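START domain-containing protein 10 (Homo sapiens, PDB 6SER) transfers phosphatidylcholine and phosphatidylethanolamine between membranes, preferring a palmitoyl or stearoyl chain at sn-1 and an unsaturated 18:1 or 18:2 chain at sn-2. Local coordinates at residues I100-I105 and G115-R120; R128-L133 and V162-I167. One frame throughout, in Å; residues are numbered along the deposited sequence.

Both contacts lie in the beta sheet of the START domain, with centres about 10 Å apart. Contact 1 is an antiparallel hairpin pairing of strands 99-109 and 112-119. Contact 2 is a parallel pairing of strands 127-139 and 161-175. Strands 112-119 and 127-139 are neighbours, so the two contacts share one sheet. Contact 1 is partly buried, and E101 and R120 are exposed. Contact 2 is buried. Contact 1 relies on regular backbone bonds and aromatic side chains. Contact 2 has fewer direct backbone bonds but adds a salt bridge between D129 and R163. The Y116 hydroxyl ties them together by hydrogen bonding to D129.

Contact 1. Residues I100-I105 and G115-R120; sequences IETFDI and GYYSWR
F103 and Y116 form a hydrogen-bonded pair between two antiparallel strands. Y116 N gives its proton to F103 O at 2.8 Å. F103 N returns a bond to Y116 O at 3.1 Å. That carbonyl has other close neighbours: T102 CA makes a CA-H...O contact with it, and T102 OG1 lies 3.0 Å from it. A bound triethylene glycol, probably from the crystallisation liquor, is a weak second partner of T102 OG1. The one hydroxyl proton can serve only one of them at a time. Further along, S118 N donates to E101 O, and I100 N donates to S118 O at 2.7 Å. This last bond is straight at nitrogen (169°), but I100 N sits above the plane of the carbonyl.

The F103 and Y116 rings are inclined by only 26°, but displaced so far that little of one faces the other. Y116 CB lies over one F103 face, 4.0 Å from the ring centroid, in a CH-pi contact. With CG anti to the backbone N (chi1 179°), the Y116 ring is set beside F103, CD2 3.6 Å from F103 CE2. Y116 OH is satisfied by D129. On the T102 side of the sheet, T102 OG1 comes to the Y117 ring edge in its plane, 3.6 Å from CD1. Y117 OH bonds to D96, and D104 makes a salt bridge with R134. Helix 89-95 packs on T102, D104 and Y117. Water 1 donates to E101 OE1; its link to S118 OG is doubtful, since OG is modelled too close to the Y116 ring. At the I100 end, I100 CD1 lies over one face of the R120 guanidinium. The arrangement is a beta hairpin of the curved sheet in the START domain, the helix-grip fold.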
ATOM      1  N   ILE A 100       3.048   0.113  14.323  1.00 30.65           N
ATOM      2  CA  ILE A 100       4.009   0.105  15.423  1.00 37.56           C
ATOM      3  C   ILE A 100       5.198   0.950  14.997  1.00 37.17           C
ATOM      4  O   ILE A 100       5.536   1.959  15.626  1.00 34.14           O
ATOM      5  CB  ILE A 100       4.486  -1.317  15.775  1.00 30.83           C
ATOM      6  CG1 ILE A 100       3.319  -2.284  15.962  1.00 38.01           C
ATOM      7  CG2 ILE A 100       5.364  -1.286  17.027  1.00 30.49           C
ATOM      8  CD1 ILE A 100       2.468  -1.960  17.136  1.00 54.61           C
ATOM      9  N   GLU A 101       5.823   0.530  13.906  1.00 30.84           N
ATOM     10  CA  GLU A 101       7.052   1.093  13.382  1.00 32.91           C
ATOM     11  C   GLU A 101       6.901   1.150  11.870  1.00 32.86           C
ATOM     12  O   GLU A 101       6.378   0.204  11.272  1.00 32.85           O
ATOM     13  CB  GLU A 101       8.240   0.207  13.775  1.00 23.62           C
ATOM     14  CG  GLU A 101       9.477   0.937  14.190  1.00 45.41           C
ATOM     15  CD  GLU A 101      10.486   0.012  14.845  1.00 57.97           C
ATOM     16  OE1 GLU A 101      10.170  -1.190  15.034  1.00 50.75           O
ATOM     17  OE2 GLU A 101      11.595   0.490  15.173  1.00 60.33           O
ATOM     18  N   THR A 102       7.324   2.253  11.250  1.00 28.54           N
ATOM     19  CA  THR A 102       7.388   2.285   9.792  1.00 28.29           C
ATOM     20  C   THR A 102       8.450   3.288   9.366  1.00 29.88           C
ATOM     21  O   THR A 102       8.507   4.399   9.898  1.00 30.39           O
ATOM     22  CB  THR A 102       6.024   2.626   9.158  1.00 29.92           C
ATOM     23  OG1 THR A 102       6.137   2.588   7.728  1.00 27.16           O
ATOM     24  CG2 THR A 102       5.529   4.026   9.582  1.00 20.54           C
ATOM     25  N   PHE A 103       9.284   2.893   8.409  1.00 23.36           N
ATOM     26  CA  PHE A 103      10.371   3.744   7.936  1.00 25.77           C
ATOM     27  C   PHE A 103      10.920   3.152   6.653  1.00 29.61           C
ATOM     28  O   PHE A 103      10.826   1.943   6.429  1.00 25.30           O
ATOM     29  CB  PHE A 103      11.491   3.859   8.976  1.00 28.11           C
ATOM     30  CG  PHE A 103      11.983   2.533   9.482  1.00 28.99           C
ATOM     31  CD1 PHE A 103      12.982   1.840   8.814  1.00 29.07           C
ATOM     32  CD2 PHE A 103      11.432   1.971  10.631  1.00 36.96           C
ATOM     33  CE1 PHE A 103      13.430   0.601   9.286  1.00 32.31           C
ATOM     34  CE2 PHE A 103      11.876   0.748  11.115  1.00 33.73           C
ATOM     35  CZ  PHE A 103      12.878   0.059  10.440  1.00 35.53           C
ATOM     36  N   ASP A 104      11.492   4.009   5.817  1.00 27.10           N
ATOM     37  CA  ASP A 104      12.184   3.518   4.636  1.00 29.13           C
ATOM     38  C   ASP A 104      13.568   3.031   5.024  1.00 33.23           C
ATOM     39  O   ASP A 104      14.170   3.515   5.987  1.00 30.79           O
ATOM     40  CB  ASP A 104      12.295   4.604   3.566  1.00 38.56           C
ATOM     41  CG  ASP A 104      10.989   4.822   2.822  1.00 51.29           C
ATOM     42  OD1 ASP A 104      10.139   3.904   2.830  1.00 49.68           O
ATOM     43  OD2 ASP A 104      10.819   5.907   2.227  1.00 63.25           O
ATOM     44  N   ILE A 105      14.067   2.065   4.265  1.00 28.35           N
ATOM     45  CA  ILE A 105      15.349   1.427   4.534  1.00 27.25           C
ATOM     46  C   ILE A 105      16.423   1.918   3.580  1.00 32.53           C
ATOM     47  O   ILE A 105      17.535   2.252   3.991  1.00 30.98           O
ATOM     48  CB  ILE A 105      15.199  -0.108   4.456  1.00 27.14           C
ATOM     49  CG1 ILE A 105      14.280  -0.610   5.579  1.00 28.72           C
ATOM     50  CG2 ILE A 105      16.580  -0.791   4.461  1.00 30.35           C
ATOM     51  CD1 ILE A 105      13.916  -2.075   5.470  1.00 30.23           C
ATOM     52  N   GLY A 115      11.215  -0.416   2.190  1.00 24.12           N
ATOM     53  CA  GLY A 115      10.768   0.085   3.473  1.00 26.43           C
ATOM     54  C   GLY A 115      10.184  -0.999   4.352  1.00 28.09           C
ATOM     55  O   GLY A 115      10.000  -2.157   3.945  1.00 20.53           O
ATOM     56  N   TYR A 116       9.878  -0.585   5.586  1.00 24.13           N
ATOM     57  CA  TYR A 116       9.498  -1.464   6.675  1.00 26.18           C
ATOM     58  C   TYR A 116       8.216  -0.949   7.298  1.00 26.82           C
ATOM     59  O   TYR A 116       8.033   0.260   7.442  1.00 31.50           O
ATOM     60  CB  TYR A 116      10.590  -1.520   7.750  1.00 26.18           C
ATOM     61  CG  TYR A 116      10.220  -2.399   8.912  1.00 27.27           C
ATOM     62  CD1 TYR A 116      10.424  -3.779   8.856  1.00 26.03           C
ATOM     63  CD2 TYR A 116       9.666  -1.865  10.060  1.00 29.26           C
ATOM     64  CE1 TYR A 116      10.088  -4.598   9.903  1.00 29.91           C
ATOM     65  CE2 TYR A 116       9.339  -2.675  11.114  1.00 30.20           C
ATOM     66  CZ  TYR A 116       9.542  -4.046  11.028  1.00 32.87           C
ATOM     67  OH  TYR A 116       9.202  -4.868  12.073  1.00 25.74           O
ATOM     68  N   TYR A 117       7.339  -1.875   7.687  1.00 26.44           N
ATOM     69  CA  TYR A 117       6.069  -1.503   8.314  1.00 21.88           C
ATOM     70  C   TYR A 117       5.614  -2.602   9.268  1.00 27.88           C
ATOM     71  O   TYR A 117       5.479  -3.759   8.851  1.00 28.72           O
ATOM     72  CB  TYR A 117       5.012  -1.246   7.240  1.00 23.50           C
ATOM     73  CG  TYR A 117       3.632  -0.920   7.779  1.00 29.87           C
ATOM     74  CD1 TYR A 117       3.248   0.398   8.007  1.00 27.34           C
ATOM     75  CD2 TYR A 117       2.701  -1.931   8.032  1.00 29.86           C
ATOM     76  CE1 TYR A 117       1.981   0.706   8.478  1.00 31.09           C
ATOM     77  CE2 TYR A 117       1.432  -1.628   8.510  1.00 33.97           C
ATOM     78  CZ  TYR A 117       1.081  -0.306   8.734  1.00 38.03           C
ATOM     79  OH  TYR A 117      -0.171   0.007   9.216  1.00 33.63           O
ATOM     80  N   SER A 118       5.340  -2.233  10.523  1.00 27.96           N
ATOM     81  CA  SER A 118       4.844  -3.110  11.581  1.00 31.11           C
ATOM     82  C   SER A 118       3.468  -2.656  12.038  1.00 32.94           C
ATOM     83  O   SER A 118       3.203  -1.455  12.134  1.00 33.19           O
ATOM     84  CB  SER A 118       5.737  -3.079  12.825  1.00 29.24           C
ATOM     85  OG  SER A 118       7.066  -3.406  12.542  1.00 65.20           O
ATOM     86  N   TRP A 119       2.612  -3.614  12.400  1.00 31.52           N
ATOM     87  CA  TRP A 119       1.315  -3.234  12.941  1.00 36.96           C
ATOM     88  C   TRP A 119       0.836  -4.265  13.953  1.00 36.87           C
ATOM     89  O   TRP A 119       1.275  -5.419  13.947  1.00 32.95           O
ATOM     90  CB  TRP A 119       0.281  -3.015  11.824  1.00 27.25           C
ATOM     91  CG  TRP A 119      -0.254  -4.223  11.101  1.00 30.42           C
ATOM     92  CD1 TRP A 119      -1.472  -4.800  11.294  1.00 32.89           C
ATOM     93  CD2 TRP A 119       0.374  -4.966  10.034  1.00 31.72           C
ATOM     94  NE1 TRP A 119      -1.638  -5.862  10.436  1.00 25.48           N
ATOM     95  CE2 TRP A 119      -0.527  -5.983   9.649  1.00 27.13           C
ATOM     96  CE3 TRP A 119       1.602  -4.872   9.373  1.00 33.50           C
ATOM     97  CZ2 TRP A 119      -0.239  -6.895   8.634  1.00 28.46           C
ATOM     98  CZ3 TRP A 119       1.884  -5.782   8.361  1.00 30.03           C
ATOM     99  CH2 TRP A 119       0.969  -6.782   8.006  1.00 31.93           C
ATOM    100  N   ARG A 120      -0.050  -3.829  14.838  1.00 34.11           N
ATOM    101  CA  ARG A 120      -0.493  -4.708  15.905  1.00 45.47           C
ATOM    102  C   ARG A 120      -1.789  -5.409  15.517  1.00 47.27           C
ATOM    103  O   ARG A 120      -2.559  -4.934  14.680  1.00 38.42           O
ATOM    104  CB  ARG A 120      -0.656  -3.934  17.215  1.00 44.44           C
ATOM    105  CG  ARG A 120      -1.465  -2.671  17.094  1.00 52.06           C
ATOM    106  CD  ARG A 120      -1.521  -1.933  18.426  1.00 60.30           C
ATOM    107  NE  ARG A 120      -0.287  -1.205  18.693  1.00 68.51           N
ATOM    108  CZ  ARG A 120      -0.074   0.056  18.329  1.00 60.68           C
ATOM    109  NH1 ARG A 120      -1.019   0.732  17.685  1.00 56.40           N
ATOM    110  NH2 ARG A 120       1.086   0.636  18.607  1.00 49.74           N
TER
HETATM  111  O   HOH W   1       8.361  -3.560  14.793  1.00 35.85           O

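Contact 2. Residues R128-L133 and V162-I167; sequences RDVITL and VRAVSI
The segments R128-L133 and V162-I167 run parallel, with end-to-end directions 35° apart, and D129 N donates to V162 O while A164 N donates to D129 O at 3.0 Å. This is a parallel strand pair in the sheet of the START helix-grip fold. Direct pairing covers R128 with V162 and D129 with R163. Beyond it the strands part, and strand 142-151 bonds to I131 and L133 through its backbone and to S166 through S149 and N147.

D129 and R163 meet in a salt bridge. R163 NH1 donates to D129 OD1 at 3.0 Å in a nearly straight bond (177°). The acceptor lies in the guanidinium plane but is met from above the carboxylate plane. A second, weak bond runs from NH1 to OD2, which has Y116 OH as another hydrogen-bond partner. R163 CG is anti to the backbone N (chi1 -176°); bends at chi2 and chi3 then turn the chain so that NH1 reaches the D129 carboxylate. I131 CG1 lies over one face of the R163 guanidinium, toward the rim. R128 and V162 lie side by side. V162 CB sits 3.8 Å above the R128 guanidinium plane, offset toward the rim, and R128 NH2 bonds to P191 O. V130 CG1 packs on A164 CB. Where the strands part, I131 N donates to water 2 at 3.1 Å, and that water lies 2.7 Å from A164 O.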
ATOM      1  N   ARG A 128       2.437  -8.033  13.274  1.00 35.11           N
ATOM      2  CA  ARG A 128       2.936  -8.379  11.937  1.00 34.19           C
ATOM      3  C   ARG A 128       3.867  -7.312  11.393  1.00 31.79           C
ATOM      4  O   ARG A 128       3.767  -6.245  11.781  1.00 30.91           O
ATOM      5  CB  ARG A 128       1.752  -8.542  11.007  1.00 32.70           C
ATOM      6  CG  ARG A 128       1.343  -9.985  10.836  1.00 47.29           C
ATOM      7  CD  ARG A 128       0.028 -10.328  11.428  1.00 42.53           C
ATOM      8  NE  ARG A 128      -0.158 -11.699  11.104  1.00 63.36           N
ATOM      9  CZ  ARG A 128      -0.595 -12.605  11.918  1.00 33.50           C
ATOM     10  NH1 ARG A 128      -0.975 -12.292  13.118  1.00 40.37           N
ATOM     11  NH2 ARG A 128      -0.658 -13.818  11.504  1.00 53.71           N
ATOM     12  N   ASP A 129       4.724  -7.682  10.481  1.00 29.56           N
ATOM     13  CA  ASP A 129       5.651  -6.769   9.800  1.00 27.51           C
ATOM     14  C   ASP A 129       5.838  -7.190   8.354  1.00 27.42           C
ATOM     15  O   ASP A 129       5.691  -8.295   8.064  1.00 24.53           O
ATOM     16  CB  ASP A 129       6.945  -6.548  10.579  1.00 30.93           C
ATOM     17  CG  ASP A 129       7.898  -7.703  10.713  1.00 34.17           C
ATOM     18  OD1 ASP A 129       7.557  -8.792  10.385  1.00 27.25           O
ATOM     19  OD2 ASP A 129       8.925  -7.468  11.169  1.00 26.53           O
ATOM     20  N   VAL A 130       6.187  -6.243   7.536  1.00 25.69           N
ATOM     21  CA  VAL A 130       6.457  -6.430   6.105  1.00 26.55           C
ATOM     22  C   VAL A 130       7.668  -5.631   5.683  1.00 33.27           C
ATOM     23  O   VAL A 130       7.914  -4.613   6.202  1.00 25.20           O
ATOM     24  CB  VAL A 130       5.265  -6.036   5.229  1.00 27.85           C
ATOM     25  CG1 VAL A 130       4.175  -7.049   5.281  1.00 24.76           C
ATOM     26  CG2 VAL A 130       4.728  -4.671   5.530  1.00 21.91           C
ATOM     27  N   ILE A 131       8.397  -6.203   4.759  1.00 31.93           N
ATOM     28  CA  ILE A 131       9.453  -5.513   4.035  1.00 19.49           C
ATOM     29  C   ILE A 131       8.997  -5.470   2.589  1.00 27.41           C
ATOM     30  O   ILE A 131       8.751  -6.525   1.995  1.00 21.99           O
ATOM     31  CB  ILE A 131      10.795  -6.256   4.148  1.00 29.91           C
ATOM     32  CG1 ILE A 131      11.175  -6.510   5.609  1.00 33.48           C
ATOM     33  CG2 ILE A 131      11.890  -5.519   3.405  1.00 25.50           C
ATOM     34  CD1 ILE A 131      11.739  -5.328   6.273  1.00 34.77           C
ATOM     35  N   THR A 132       8.882  -4.272   2.014  1.00 24.75           N
ATOM     36  CA  THR A 132       8.314  -4.127   0.679  1.00 29.47           C
ATOM     37  C   THR A 132       9.198  -3.262  -0.209  1.00 27.00           C
ATOM     38  O   THR A 132       9.869  -2.341   0.263  1.00 25.09           O
ATOM     39  CB  THR A 132       6.902  -3.512   0.726  1.00 31.84           C
ATOM     40  OG1 THR A 132       6.948  -2.277   1.447  1.00 32.45           O
ATOM     41  CG2 THR A 132       5.917  -4.451   1.410  1.00 22.81           C
ATOM     42  N   LEU A 133       9.192  -3.572  -1.502  1.00 24.90           N
ATOM     43  CA  LEU A 133       9.718  -2.673  -2.516  1.00 22.46           C
ATOM     44  C   LEU A 133       8.562  -1.820  -3.020  1.00 28.84           C
ATOM     45  O   LEU A 133       7.557  -2.350  -3.500  1.00 27.83           O
ATOM     46  CB  LEU A 133      10.374  -3.451  -3.655  1.00 25.38           C
ATOM     47  CG  LEU A 133      11.145  -2.682  -4.737  1.00 33.74           C
ATOM     48  CD1 LEU A 133      12.006  -3.652  -5.506  1.00 27.93           C
ATOM     49  CD2 LEU A 133      10.226  -1.955  -5.718  1.00 27.67           C
ATOM     50  N   VAL A 162       5.032 -11.820  13.246  1.00 25.25           N
ATOM     51  CA  VAL A 162       4.812 -12.689  12.086  1.00 29.80           C
ATOM     52  C   VAL A 162       5.205 -11.897  10.855  1.00 27.54           C
ATOM     53  O   VAL A 162       4.767 -10.848  10.740  1.00 32.72           O
ATOM     54  CB  VAL A 162       3.348 -13.125  12.017  1.00 33.73           C
ATOM     55  CG1 VAL A 162       3.043 -13.848  10.740  1.00 26.28           C
ATOM     56  CG2 VAL A 162       3.001 -13.974  13.202  1.00 33.65           C
ATOM     57  N   ARG A 163       6.068 -12.423  10.026  1.00 27.36           N
ATOM     58  CA  ARG A 163       6.415 -11.733   8.781  1.00 26.53           C
ATOM     59  C   ARG A 163       5.351 -12.011   7.743  1.00 29.33           C
ATOM     60  O   ARG A 163       5.285 -13.041   7.276  1.00 35.10           O
ATOM     61  CB  ARG A 163       7.785 -12.113   8.250  1.00 29.85           C
ATOM     62  CG  ARG A 163       8.168 -11.321   7.017  1.00 33.50           C
ATOM     63  CD  ARG A 163       8.376  -9.920   7.476  1.00 31.47           C
ATOM     64  NE  ARG A 163       9.765  -9.886   7.338  1.00 45.03           N
ATOM     65  CZ  ARG A 163      10.668  -9.618   8.207  1.00 30.61           C
ATOM     66  NH1 ARG A 163      10.405  -9.218   9.415  1.00 51.67           N
ATOM     67  NH2 ARG A 163      11.891  -9.692   7.807  1.00 34.32           N
ATOM     68  N   ALA A 164       4.572 -11.022   7.411  1.00 29.83           N
ATOM     69  CA  ALA A 164       3.545 -11.132   6.380  1.00 25.14           C
ATOM     70  C   ALA A 164       4.165 -10.898   5.015  1.00 30.22           C
ATOM     71  O   ALA A 164       5.281 -10.528   4.908  1.00 25.72           O
ATOM     72  CB  ALA A 164       2.466 -10.164   6.664  1.00 33.08           C
ATOM     73  N   VAL A 165       3.388 -11.196   4.020  1.00 23.99           N
ATOM     74  CA  VAL A 165       3.822 -11.066   2.626  1.00 26.16           C
ATOM     75  C   VAL A 165       2.801 -10.254   1.857  1.00 31.45           C
ATOM     76  O   VAL A 165       1.695 -10.611   1.764  1.00 28.78           O
ATOM     77  CB  VAL A 165       4.021 -12.416   1.938  1.00 29.99           C
ATOM     78  CG1 VAL A 165       4.415 -12.240   0.503  1.00 27.69           C
ATOM     79  CG2 VAL A 165       4.943 -13.338   2.661  1.00 24.56           C
ATOM     80  N   SER A 166       3.253  -9.162   1.326  1.00 30.47           N
ATOM     81  CA  SER A 166       2.441  -8.344   0.434  1.00 28.25           C
ATOM     82  C   SER A 166       2.668  -8.850  -0.989  1.00 30.31           C
ATOM     83  O   SER A 166       3.698  -8.556  -1.599  1.00 28.96           O
ATOM     84  CB  SER A 166       2.803  -6.867   0.591  1.00 32.01           C
ATOM     85  OG  SER A 166       2.354  -6.116  -0.535  1.00 31.19           O
ATOM     86  N   ILE A 167       1.711  -9.601  -1.507  1.00 29.45           N
ATOM     87  CA  ILE A 167       1.817 -10.162  -2.878  1.00 33.58           C
ATOM     88  C   ILE A 167       1.765  -9.001  -3.861  1.00 32.40           C
ATOM     89  O   ILE A 167       2.545  -8.977  -4.722  1.00 54.89           O
ATOM     90  CB  ILE A 167       0.796 -11.268  -3.196  1.00 31.15           C
ATOM     91  CG1 ILE A 167       0.954 -12.462  -2.278  1.00 35.64           C
ATOM     92  CG2 ILE A 167       0.890 -11.712  -4.615  1.00 23.03           C
ATOM     93  CD1 ILE A 167       0.067 -12.446  -1.136  1.00 38.85           C
TER
HETATM   94  O   HOH W   2       7.197  -8.884   3.832  1.00 34.56           O